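Local atomic coordinates of amine Dehydrogenase (Pseudomonas putida, PDB entry 1JMX), a protein that probably transfers electrons through two covalently bound c-type hemes, as the diheme alpha subunit of a quinohemoprotein amine dehydrogenase. Residues 368-379 / 476-487; 313-323 / 332-342. All coordinates share one frame; numbering follows the deposited sequence.

Contact 1: 368-379 / 476-487; sequences VKVVPAFSIARI and TGEGHMIVTVQR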
loop_
_atom_site.group_PDB
_atom_site.type_symbol
_atom_site.label_atom_id
_atom_site.label_comp_id
_atom_site.label_asym_id
_atom_site.label_seq_id
_atom_site.Cartn_x
_atom_site.Cartn_y
_atom_site.Cartn_z
ATOM N N VAL A 368 -18.672 -9.973 -25.224
ATOM C CA VAL A 368 -17.690 -10.665 -24.392
ATOM C C VAL A 368 -17.090 -9.739 -23.344
ATOM O O VAL A 368 -16.703 -8.612 -23.655
ATOM C CB VAL A 368 -16.542 -11.246 -25.232
ATOM C CG1 VAL A 368 -15.568 -11.999 -24.345
ATOM C CG2 VAL A 368 -17.092 -12.160 -26.296
ATOM N N LYS A 369 -17.019 -10.221 -22.104
ATOM C CA LYS A 369 -16.455 -9.455 -20.996
ATOM C C LYS A 369 -15.282 -10.192 -20.360
ATOM O O LYS A 369 -15.379 -11.374 -20.053
ATOM C CB LYS A 369 -17.512 -9.193 -19.919
ATOM C CG LYS A 369 -18.708 -8.406 -20.399
ATOM C CD LYS A 369 -19.714 -8.207 -19.287
ATOM C CE LYS A 369 -21.008 -7.649 -19.822
ATOM N NZ LYS A 369 -20.779 -6.407 -20.607
ATOM N N VAL A 370 -14.168 -9.492 -20.184
ATOM C CA VAL A 370 -12.999 -10.082 -19.548
ATOM C C VAL A 370 -13.179 -9.964 -18.036
ATOM O O VAL A 370 -13.492 -8.892 -17.517
ATOM C CB VAL A 370 -11.686 -9.387 -19.979
ATOM C CG1 VAL A 370 -10.512 -9.910 -19.160
ATOM C CG2 VAL A 370 -11.436 -9.627 -21.453
ATOM N N VAL A 371 -12.994 -11.082 -17.349
ATOM C CA VAL A 371 -13.133 -11.161 -15.908
ATOM C C VAL A 371 -11.812 -11.628 -15.285
ATOM O O VAL A 371 -11.288 -12.676 -15.656
ATOM C CB VAL A 371 -14.254 -12.151 -15.542
ATOM C CG1 VAL A 371 -14.277 -12.414 -14.057
ATOM C CG2 VAL A 371 -15.593 -11.608 -16.011
ATOM N N PRO A 372 -11.240 -10.832 -14.358
ATOM C CA PRO A 372 -11.760 -9.544 -13.878
ATOM C C PRO A 372 -11.524 -8.412 -14.888
ATOM O O PRO A 372 -10.575 -8.462 -15.675
ATOM C CB PRO A 372 -10.958 -9.325 -12.594
ATOM C CG PRO A 372 -9.638 -9.920 -12.930
ATOM C CD PRO A 372 -10.035 -11.215 -13.599
ATOM N N ALA A 373 -12.395 -7.406 -14.868
ATOM C CA ALA A 373 -12.284 -6.264 -15.785
ATOM C C ALA A 373 -11.022 -5.450 -15.498
ATOM O O ALA A 373 -10.401 -4.914 -16.415
ATOM C CB ALA A 373 -13.526 -5.384 -15.690
ATOM N N PHE A 374 -10.676 -5.349 -14.214
ATOM C CA PHE A 374 -9.484 -4.639 -13.757
ATOM C C PHE A 374 -8.779 -5.486 -12.693
ATOM O O PHE A 374 -9.419 -6.059 -11.818
ATOM C CB PHE A 374 -9.842 -3.269 -13.175
ATOM C CG PHE A 374 -8.644 -2.485 -12.701
ATOM C CD1 PHE A 374 -7.772 -1.900 -13.617
ATOM C CD2 PHE A 374 -8.373 -2.348 -11.342
ATOM C CE1 PHE A 374 -6.647 -1.191 -13.191
ATOM C CE2 PHE A 374 -7.249 -1.638 -10.902
ATOM C CZ PHE A 374 -6.386 -1.060 -11.828
ATOM N N SER A 375 -7.457 -5.580 -12.787
ATOM C CA SER A 375 -6.692 -6.366 -11.829
ATOM C C SER A 375 -5.249 -5.896 -11.710
ATOM O O SER A 375 -4.749 -5.153 -12.554
ATOM C CB SER A 375 -6.732 -7.855 -12.195
ATOM O OG SER A 375 -6.029 -8.116 -13.396
ATOM N N ILE A 376 -4.576 -6.359 -10.667
ATOM C CA ILE A 376 -3.192 -5.989 -10.413
ATOM C C ILE A 376 -2.261 -7.202 -10.407
ATOM O O ILE A 376 -2.454 -8.141 -9.635
ATOM C CB ILE A 376 -3.049 -5.252 -9.033
ATOM C CG1 ILE A 376 -3.855 -3.950 -9.026
ATOM C CG2 ILE A 376 -1.575 -5.006 -8.690
ATOM C CD1 ILE A 376 -3.362 -2.920 -10.000
ATOM N N ALA A 377 -1.267 -7.170 -11.288
ATOM C CA ALA A 377 -0.248 -8.212 -11.375
ATOM C C ALA A 377 0.994 -7.578 -10.752
ATOM O O ALA A 377 1.151 -6.361 -10.791
ATOM C CB ALA A 377 0.013 -8.575 -12.833
ATOM N N ARG A 378 1.866 -8.375 -10.151
ATOM C CA ARG A 378 3.055 -7.800 -9.529
ATOM C C ARG A 378 4.329 -8.558 -9.869
ATOM O O ARG A 378 4.342 -9.781 -9.939
ATOM C CB ARG A 378 2.887 -7.736 -8.002
ATOM C CG ARG A 378 1.477 -7.383 -7.534
ATOM C CD ARG A 378 1.342 -7.311 -6.021
ATOM N NE ARG A 378 1.882 -6.056 -5.534
ATOM C CZ ARG A 378 1.193 -5.125 -4.882
ATOM N NH1 ARG A 378 -0.092 -5.294 -4.600
ATOM N NH2 ARG A 378 1.792 -3.986 -4.576
ATOM N N ILE A 379 5.402 -7.822 -10.106
ATOM C CA ILE A 379 6.678 -8.444 -10.391
ATOM C C ILE A 379 7.118 -9.110 -9.090
ATOM O O ILE A 379 6.601 -8.803 -8.022
ATOM C CB ILE A 379 7.746 -7.410 -10.864
ATOM C CG1 ILE A 379 7.972 -6.335 -9.795
ATOM C CG2 ILE A 379 7.323 -6.781 -12.195
ATOM C CD1 ILE A 379 8.957 -5.246 -10.206
ATOM N N THR A 476 -14.495 -10.544 -29.614
ATOM C CA THR A 476 -13.483 -10.047 -28.690
ATOM C C THR A 476 -13.992 -9.365 -27.412
ATOM O O THR A 476 -15.088 -8.811 -27.366
ATOM C CB THR A 476 -12.511 -9.096 -29.414
ATOM O OG1 THR A 476 -13.233 -7.969 -29.912
ATOM C CG2 THR A 476 -11.851 -9.798 -30.577
ATOM N N GLY A 477 -13.148 -9.416 -26.386
ATOM C CA GLY A 477 -13.435 -8.817 -25.095
ATOM C C GLY A 477 -12.169 -8.128 -24.619
ATOM O O GLY A 477 -11.061 -8.572 -24.914
ATOM N N GLU A 478 -12.328 -7.058 -23.851
ATOM C CA GLU A 478 -11.187 -6.291 -23.367
ATOM C C GLU A 478 -11.140 -6.061 -21.857
ATOM O O GLU A 478 -12.139 -5.704 -21.233
ATOM C CB GLU A 478 -11.166 -4.944 -24.069
ATOM C CG GLU A 478 -9.958 -4.733 -24.924
ATOM C CD GLU A 478 -10.116 -3.567 -25.877
ATOM O OE1 GLU A 478 -10.580 -2.487 -25.430
ATOM O OE2 GLU A 478 -9.778 -3.738 -27.076
ATOM N N GLY A 479 -9.946 -6.204 -21.297
ATOM C CA GLY A 479 -9.745 -6.004 -19.875
ATOM C C GLY A 479 -8.567 -5.072 -19.658
ATOM O O GLY A 479 -7.860 -4.724 -20.603
ATOM N N HIS A 480 -8.370 -4.656 -18.412
ATOM C CA HIS A 480 -7.280 -3.758 -18.062
ATOM C C HIS A 480 -6.465 -4.344 -16.926
ATOM O O HIS A 480 -6.993 -4.639 -15.856
ATOM C CB HIS A 480 -7.828 -2.389 -17.648
ATOM C CG HIS A 480 -6.771 -1.350 -17.421
ATOM N ND1 HIS A 480 -7.037 -0.139 -16.821
ATOM C CD2 HIS A 480 -5.454 -1.331 -17.733
ATOM C CE1 HIS A 480 -5.934 0.582 -16.775
ATOM N NE2 HIS A 480 -4.959 -0.120 -17.323
ATOM N N MET A 481 -5.170 -4.498 -17.170
ATOM C CA MET A 481 -4.263 -5.030 -16.171
ATOM C C MET A 481 -3.035 -4.144 -16.009
ATOM O O MET A 481 -2.476 -3.646 -16.982
ATOM C CB MET A 481 -3.821 -6.448 -16.548
ATOM C CG MET A 481 -2.783 -7.037 -15.601
ATOM S SD MET A 481 -2.086 -8.600 -16.130
ATOM C CE MET A 481 -1.342 -8.134 -17.679
ATOM N N ILE A 482 -2.644 -3.922 -14.760
ATOM C CA ILE A 482 -1.453 -3.140 -14.451
ATOM C C ILE A 482 -0.486 -4.072 -13.719
ATOM O O ILE A 482 -0.868 -4.751 -12.767
ATOM C CB ILE A 482 -1.773 -1.907 -13.564
ATOM C CG1 ILE A 482 -2.498 -0.839 -14.379
ATOM C CG2 ILE A 482 -0.501 -1.332 -12.975
ATOM C CD1 ILE A 482 -2.991 0.303 -13.554
ATOM N N VAL A 483 0.732 -4.173 -14.238
ATOM C CA VAL A 483 1.762 -4.996 -13.625
ATOM C C VAL A 483 2.629 -4.026 -12.847
ATOM O O VAL A 483 3.223 -3.123 -13.434
ATOM C CB VAL A 483 2.640 -5.700 -14.677
ATOM C CG1 VAL A 483 3.640 -6.613 -13.996
ATOM C CG2 VAL A 483 1.779 -6.487 -15.649
ATOM N N THR A 484 2.625 -4.151 -11.523
ATOM C CA THR A 484 3.435 -3.277 -10.676
ATOM C C THR A 484 4.450 -3.917 -9.761
ATOM O O THR A 484 4.762 -5.101 -9.872
ATOM C CB THR A 484 2.610 -2.328 -9.799
ATOM O OG1 THR A 484 1.371 -2.938 -9.400
ATOM C CG2 THR A 484 2.426 -1.057 -10.506
ATOM N N VAL A 485 4.931 -3.084 -8.841
ATOM C CA VAL A 485 5.931 -3.430 -7.857
ATOM C C VAL A 485 5.411 -4.256 -6.680
ATOM O O VAL A 485 4.211 -4.335 -6.423
ATOM C CB VAL A 485 6.612 -2.140 -7.339
ATOM C CG1 VAL A 485 7.146 -1.331 -8.521
ATOM C CG2 VAL A 485 5.625 -1.303 -6.532
ATOM N N GLN A 486 6.353 -4.835 -5.949
ATOM C CA GLN A 486 6.055 -5.667 -4.793
ATOM C C GLN A 486 5.681 -4.844 -3.563
ATOM O O GLN A 486 5.755 -3.613 -3.565
ATOM C CB GLN A 486 7.274 -6.527 -4.415
ATOM C CG GLN A 486 8.243 -6.894 -5.540
ATOM C CD GLN A 486 9.367 -5.881 -5.719
ATOM O OE1 GLN A 486 9.211 -4.906 -6.434
ATOM N NE2 GLN A 486 10.509 -6.131 -5.092
ATOM N N ARG A 487 5.249 -5.558 -2.528
ATOM C CA ARG A 487 4.924 -4.989 -1.229
ATOM C C ARG A 487 5.461 -6.048 -0.270
ATOM O O ARG A 487 5.304 -7.247 -0.511
ATOM C CB ARG A 487 3.419 -4.731 -1.042
ATOM C CG ARG A 487 2.491 -5.904 -1.267
ATOM C CD ARG A 487 1.051 -5.519 -0.952
ATOM N NE ARG A 487 0.783 -5.501 0.485
ATOM C CZ ARG A 487 -0.366 -5.126 1.047
ATOM N NH1 ARG A 487 -1.390 -4.714 0.306
ATOM N NH2 ARG A 487 -0.520 -5.223 2.364
HETATM O O HOH W 1 -15.074 -5.851 -23.091
HETATM O O HOH W 2 -14.498 -6.176 -19.998
HETATM O O HOH W 3 -7.948 -7.135 -15.521
#
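From A373 to I379 the first segment runs parallel to 479-484, strands 374-378 and 476-484 diverging by 28°. Backbone bonds alternate from H480 N to A373 O through S375, I482, A377 and T484 to I379 N, which meets T484 O at 2.8 Å. V368-V371 make no direct backbone bonds to 476-479; a water links V368 O to E478 N. At the kink after the cis peptide preceding P372, another joins P372 O to S375 OG and H480 O. The V370 methyls lie against G477 and G479, where a CB would collide with a valine.

With CG anti to the backbone N (chi1 -179°), F374 turns its ring edge to one face of the H480 imidazole, an offset edge-to-face pair with centroids 5.3 Å apart; F421 stacks on H480, and N463 holds its NE2. F374 CE1 goes on to I482 CD1 at 4.0 Å. On the other sheet face A377 CB meets M481 SD at 3.9 Å.

R378, bent at chi3 (78°), grips V485 O side-on, NE at 3.0 Å and NH2 at 3.1 Å, while R487 CG covers one guanidinium face. An acidic side chain of another protein chain also binds R378 NH2 and probably balances both arginines; R487 NH1 bonds to that chain's backbone. The contact pairs the first and last strands of an E-set (immunoglobulin-like) sheet, each with an antiparallel neighbour on its other flank.

Contact 2: 313-323 / 332-342; sequences PDLGAGVEVTE and VRLKARAAADA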
loop_
_atom_site.group_PDB
_atom_site.type_symbol
_atom_site.label_atom_id
_atom_site.label_comp_id
_atom_site.label_asym_id
_atom_site.label_seq_id
_atom_site.Cartn_x
_atom_site.Cartn_y
_atom_site.Cartn_z
ATOM N N PRO A 313 -32.407 -37.025 -14.754
ATOM C CA PRO A 313 -32.009 -35.661 -15.108
ATOM C C PRO A 313 -32.807 -35.079 -16.268
ATOM O O PRO A 313 -32.960 -35.715 -17.321
ATOM C CB PRO A 313 -30.540 -35.822 -15.525
ATOM C CG PRO A 313 -30.101 -37.080 -14.852
ATOM C CD PRO A 313 -31.303 -37.968 -15.001
ATOM N N ASP A 314 -33.387 -33.906 -16.042
ATOM C CA ASP A 314 -34.084 -33.218 -17.104
ATOM C C ASP A 314 -33.373 -31.883 -17.221
ATOM O O ASP A 314 -33.285 -31.126 -16.249
ATOM C CB ASP A 314 -35.558 -33.002 -16.800
ATOM C CG ASP A 314 -36.326 -32.488 -18.020
ATOM O OD1 ASP A 314 -37.475 -32.018 -17.860
ATOM O OD2 ASP A 314 -35.780 -32.549 -19.149
ATOM N N LEU A 315 -32.831 -31.620 -18.406
ATOM C CA LEU A 315 -32.100 -30.385 -18.654
ATOM C C LEU A 315 -32.898 -29.296 -19.362
ATOM O O LEU A 315 -32.311 -28.336 -19.852
ATOM C CB LEU A 315 -30.828 -30.680 -19.448
ATOM C CG LEU A 315 -29.900 -31.766 -18.906
ATOM C CD1 LEU A 315 -28.605 -31.743 -19.712
ATOM C CD2 LEU A 315 -29.627 -31.555 -17.415
ATOM N N GLY A 316 -34.218 -29.452 -19.435
ATOM C CA GLY A 316 -35.058 -28.450 -20.079
ATOM C C GLY A 316 -35.370 -28.628 -21.561
ATOM O O GLY A 316 -34.786 -29.468 -22.245
ATOM N N ALA A 317 -36.272 -27.784 -22.060
ATOM C CA ALA A 317 -36.718 -27.799 -23.457
ATOM C C ALA A 317 -35.639 -27.675 -24.541
ATOM O O ALA A 317 -34.907 -26.700 -24.592
ATOM C CB ALA A 317 -37.776 -26.715 -23.664
ATOM N N GLY A 318 -35.579 -28.648 -25.441
ATOM C CA GLY A 318 -34.606 -28.594 -26.516
ATOM C C GLY A 318 -33.284 -29.255 -26.211
ATOM O O GLY A 318 -32.418 -29.364 -27.086
ATOM N N VAL A 319 -33.126 -29.716 -24.973
ATOM C CA VAL A 319 -31.892 -30.374 -24.563
ATOM C C VAL A 319 -32.178 -31.854 -24.321
ATOM O O VAL A 319 -33.078 -32.213 -23.559
ATOM C CB VAL A 319 -31.296 -29.705 -23.300
ATOM C CG1 VAL A 319 -29.922 -30.294 -22.982
ATOM C CG2 VAL A 319 -31.198 -28.202 -23.512
ATOM N N GLU A 320 -31.382 -32.703 -24.962
ATOM C CA GLU A 320 -31.537 -34.153 -24.883
ATOM C C GLU A 320 -30.419 -34.882 -24.138
ATOM O O GLU A 320 -29.241 -34.708 -24.458
ATOM C CB GLU A 320 -31.636 -34.724 -26.302
ATOM C CG GLU A 320 -31.798 -36.240 -26.354
ATOM C CD GLU A 320 -31.788 -36.797 -27.776
ATOM O OE1 GLU A 320 -31.204 -36.145 -28.676
ATOM O OE2 GLU A 320 -32.355 -37.900 -27.985
ATOM N N VAL A 321 -30.791 -35.706 -23.159
ATOM C CA VAL A 321 -29.810 -36.488 -22.404
ATOM C C VAL A 321 -29.612 -37.783 -23.189
ATOM O O VAL A 321 -30.442 -38.690 -23.124
ATOM C CB VAL A 321 -30.321 -36.813 -20.986
ATOM C CG1 VAL A 321 -29.247 -37.540 -20.201
ATOM C CG2 VAL A 321 -30.743 -35.532 -20.274
ATOM N N THR A 322 -28.515 -37.861 -23.934
ATOM C CA THR A 322 -28.237 -39.026 -24.775
ATOM C C THR A 322 -27.553 -40.250 -24.152
ATOM O O THR A 322 -27.683 -41.353 -24.688
ATOM C CB THR A 322 -27.450 -38.621 -26.054
ATOM O OG1 THR A 322 -26.074 -38.388 -25.732
ATOM C CG2 THR A 322 -28.028 -37.357 -26.648
ATOM N N GLU A 323 -26.823 -40.070 -23.051
ATOM C CA GLU A 323 -26.125 -41.194 -22.407
ATOM C C GLU A 323 -25.632 -40.819 -21.007
ATOM O O GLU A 323 -24.685 -40.041 -20.876
ATOM C CB GLU A 323 -24.917 -41.633 -23.263
ATOM C CG GLU A 323 -24.900 -43.123 -23.663
ATOM C CD GLU A 323 -23.876 -43.981 -22.891
ATOM O OE1 GLU A 323 -24.177 -44.446 -21.760
ATOM O OE2 GLU A 323 -22.776 -44.234 -23.442
ATOM N N VAL A 332 -23.398 -36.795 -11.290
ATOM C CA VAL A 332 -24.106 -37.417 -12.401
ATOM C C VAL A 332 -23.485 -36.937 -13.710
ATOM O O VAL A 332 -23.542 -35.758 -14.025
ATOM C CB VAL A 332 -25.622 -37.071 -12.372
ATOM C CG1 VAL A 332 -26.344 -37.715 -13.555
ATOM C CG2 VAL A 332 -26.244 -37.550 -11.055
ATOM N N ARG A 333 -22.812 -37.839 -14.420
ATOM C CA ARG A 333 -22.191 -37.504 -15.705
ATOM C C ARG A 333 -23.065 -37.967 -16.861
ATOM O O ARG A 333 -23.546 -39.105 -16.874
ATOM C CB ARG A 333 -20.819 -38.145 -15.827
ATOM C CG ARG A 333 -19.776 -37.514 -14.951
ATOM C CD ARG A 333 -18.497 -38.294 -15.042
ATOM N NE ARG A 333 -18.183 -38.593 -16.438
ATOM C CZ ARG A 333 -17.801 -39.792 -16.882
ATOM N NH1 ARG A 333 -17.683 -40.820 -16.037
ATOM N NH2 ARG A 333 -17.525 -39.961 -18.175
ATOM N N LEU A 334 -23.259 -37.093 -17.840
ATOM C CA LEU A 334 -24.092 -37.434 -18.976
ATOM C C LEU A 334 -23.668 -36.769 -20.265
ATOM O O LEU A 334 -22.874 -35.827 -20.279
ATOM C CB LEU A 334 -25.562 -37.121 -18.670
ATOM C CG LEU A 334 -25.911 -35.744 -18.092
ATOM C CD1 LEU A 334 -26.118 -34.721 -19.212
ATOM C CD2 LEU A 334 -27.177 -35.861 -17.258
ATOM N N LYS A 335 -24.145 -37.333 -21.362
ATOM C CA LYS A 335 -23.861 -36.784 -22.671
ATOM C C LYS A 335 -25.165 -36.105 -23.029
ATOM O O LYS A 335 -26.240 -36.670 -22.812
ATOM C CB LYS A 335 -23.564 -37.897 -23.672
ATOM C CG LYS A 335 -22.852 -37.403 -24.902
ATOM C CD LYS A 335 -21.388 -37.136 -24.597
ATOM C CE LYS A 335 -20.635 -38.445 -24.322
ATOM N NZ LYS A 335 -19.170 -38.225 -24.083
ATOM N N ALA A 336 -25.087 -34.872 -23.507
ATOM C CA ALA A 336 -26.297 -34.160 -23.865
ATOM C C ALA A 336 -26.171 -33.622 -25.266
ATOM O O ALA A 336 -25.068 -33.501 -25.805
ATOM C CB ALA A 336 -26.563 -33.032 -22.891
ATOM N N ARG A 337 -27.312 -33.291 -25.849
ATOM C CA ARG A 337 -27.346 -32.760 -27.199
ATOM C C ARG A 337 -28.487 -31.778 -27.270
ATOM O O ARG A 337 -29.590 -32.092 -26.862
ATOM C CB ARG A 337 -27.586 -33.885 -28.214
ATOM C CG ARG A 337 -27.425 -33.465 -29.667
ATOM C CD ARG A 337 -27.805 -34.601 -30.615
ATOM N NE ARG A 337 -27.183 -35.871 -30.228
ATOM C CZ ARG A 337 -27.857 -37.006 -30.028
ATOM N NH1 ARG A 337 -29.179 -37.042 -30.183
ATOM N NH2 ARG A 337 -27.213 -38.106 -29.657
ATOM N N ALA A 338 -28.200 -30.572 -27.745
ATOM C CA ALA A 338 -29.224 -29.545 -27.895
ATOM C C ALA A 338 -29.579 -29.505 -29.376
ATOM O O ALA A 338 -28.708 -29.663 -30.236
ATOM C CB ALA A 338 -28.697 -28.188 -27.436
ATOM N N ALA A 339 -30.867 -29.361 -29.670
ATOM C CA ALA A 339 -31.324 -29.303 -31.054
ATOM C C ALA A 339 -30.862 -27.985 -31.637
ATOM O O ALA A 339 -30.715 -27.000 -30.905
ATOM C CB ALA A 339 -32.846 -29.393 -31.111
ATOM N N ALA A 340 -30.610 -27.961 -32.944
ATOM C CA ALA A 340 -30.184 -26.726 -33.597
ATOM C C ALA A 340 -31.340 -25.727 -33.524
ATOM O O ALA A 340 -31.163 -24.520 -33.727
ATOM C CB ALA A 340 -29.804 -27.003 -35.055
ATOM N N ASP A 341 -32.515 -26.256 -33.184
ATOM C CA ASP A 341 -33.748 -25.493 -33.076
ATOM C C ASP A 341 -34.043 -25.047 -31.639
ATOM O O ASP A 341 -34.929 -24.207 -31.421
ATOM C CB ASP A 341 -34.911 -26.354 -33.604
ATOM C CG ASP A 341 -36.176 -25.543 -33.876
ATOM O OD1 ASP A 341 -36.296 -24.982 -34.993
ATOM O OD2 ASP A 341 -37.063 -25.475 -32.985
ATOM N N ALA A 342 -33.315 -25.610 -30.667
ATOM C CA ALA A 342 -33.509 -25.275 -29.252
ATOM C C ALA A 342 -33.419 -23.768 -29.044
ATOM O O ALA A 342 -32.436 -23.143 -29.449
ATOM C CB ALA A 342 -32.474 -25.996 -28.387
#
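E320 pairs with R337 through two short backbone bonds, E320 N to R337 O at 2.7 Å and R337 N to E320 O at 2.8 Å. On the buried side of this antiparallel pairing P313 and L315, from before the hairpin, pack against L334 and A336. L334 CD2 meets P313 CB at 3.8 Å and also V321 CG1; its CD1 touches L315 CD1, which reaches on to the A336 methyl. L359 of strand 354-362 and V349 of strand 345-351 also pack on L315.

The strands form a beta hairpin at the edge of the E-set sheet of domain III, and a classic beta bulge interrupts it: T322 and E323 both face K335, whose carbonyl O takes T322 N at 2.8 Å and, more weakly, E323 N and T322 OG1.

The other face is polar and largely solvent-exposed. E320 and R337 lie side by side, and E320 OE1 makes a salt bridge to R337 NH1 at 2.7 Å, the carboxylate and guanidinium planes almost perpendicular (88°). T322 CG2 sits over one face of that guanidinium, toward its rim, 3.2 Å from R337 NH2; chi1 of 77° sends OG1 instead to K335 CB. A glycine in place of T322 would probably leave that face of R337 uncovered and its guanidinium freer to swing away from E320. Farther along, G318 O accepts A339 N at 3.0 Å.

How the contacts relate
Contact 1 is largely buried and contact 2 only partly so, its centre about 33 Å from the centre of the chain, against about 17 Å for the centre of contact 1. They share no strand: 368-379 / 476-487 pairs strands 367-378 and 476-484 of domain IV in parallel, segments 97 residues apart at their closest ends, whereas 313-323 / 332-342 is a local antiparallel hairpin in domain III. Their centres are 36 Å apart, their nearest atoms about 19 Å. Arginine chemistry follows place. R378 grips a backbone carbonyl and also meets another protein chain, while R337 makes a surface ion pair. Waters bridge the strand irregularity in contact 1; a bulge absorbs that of contact 2.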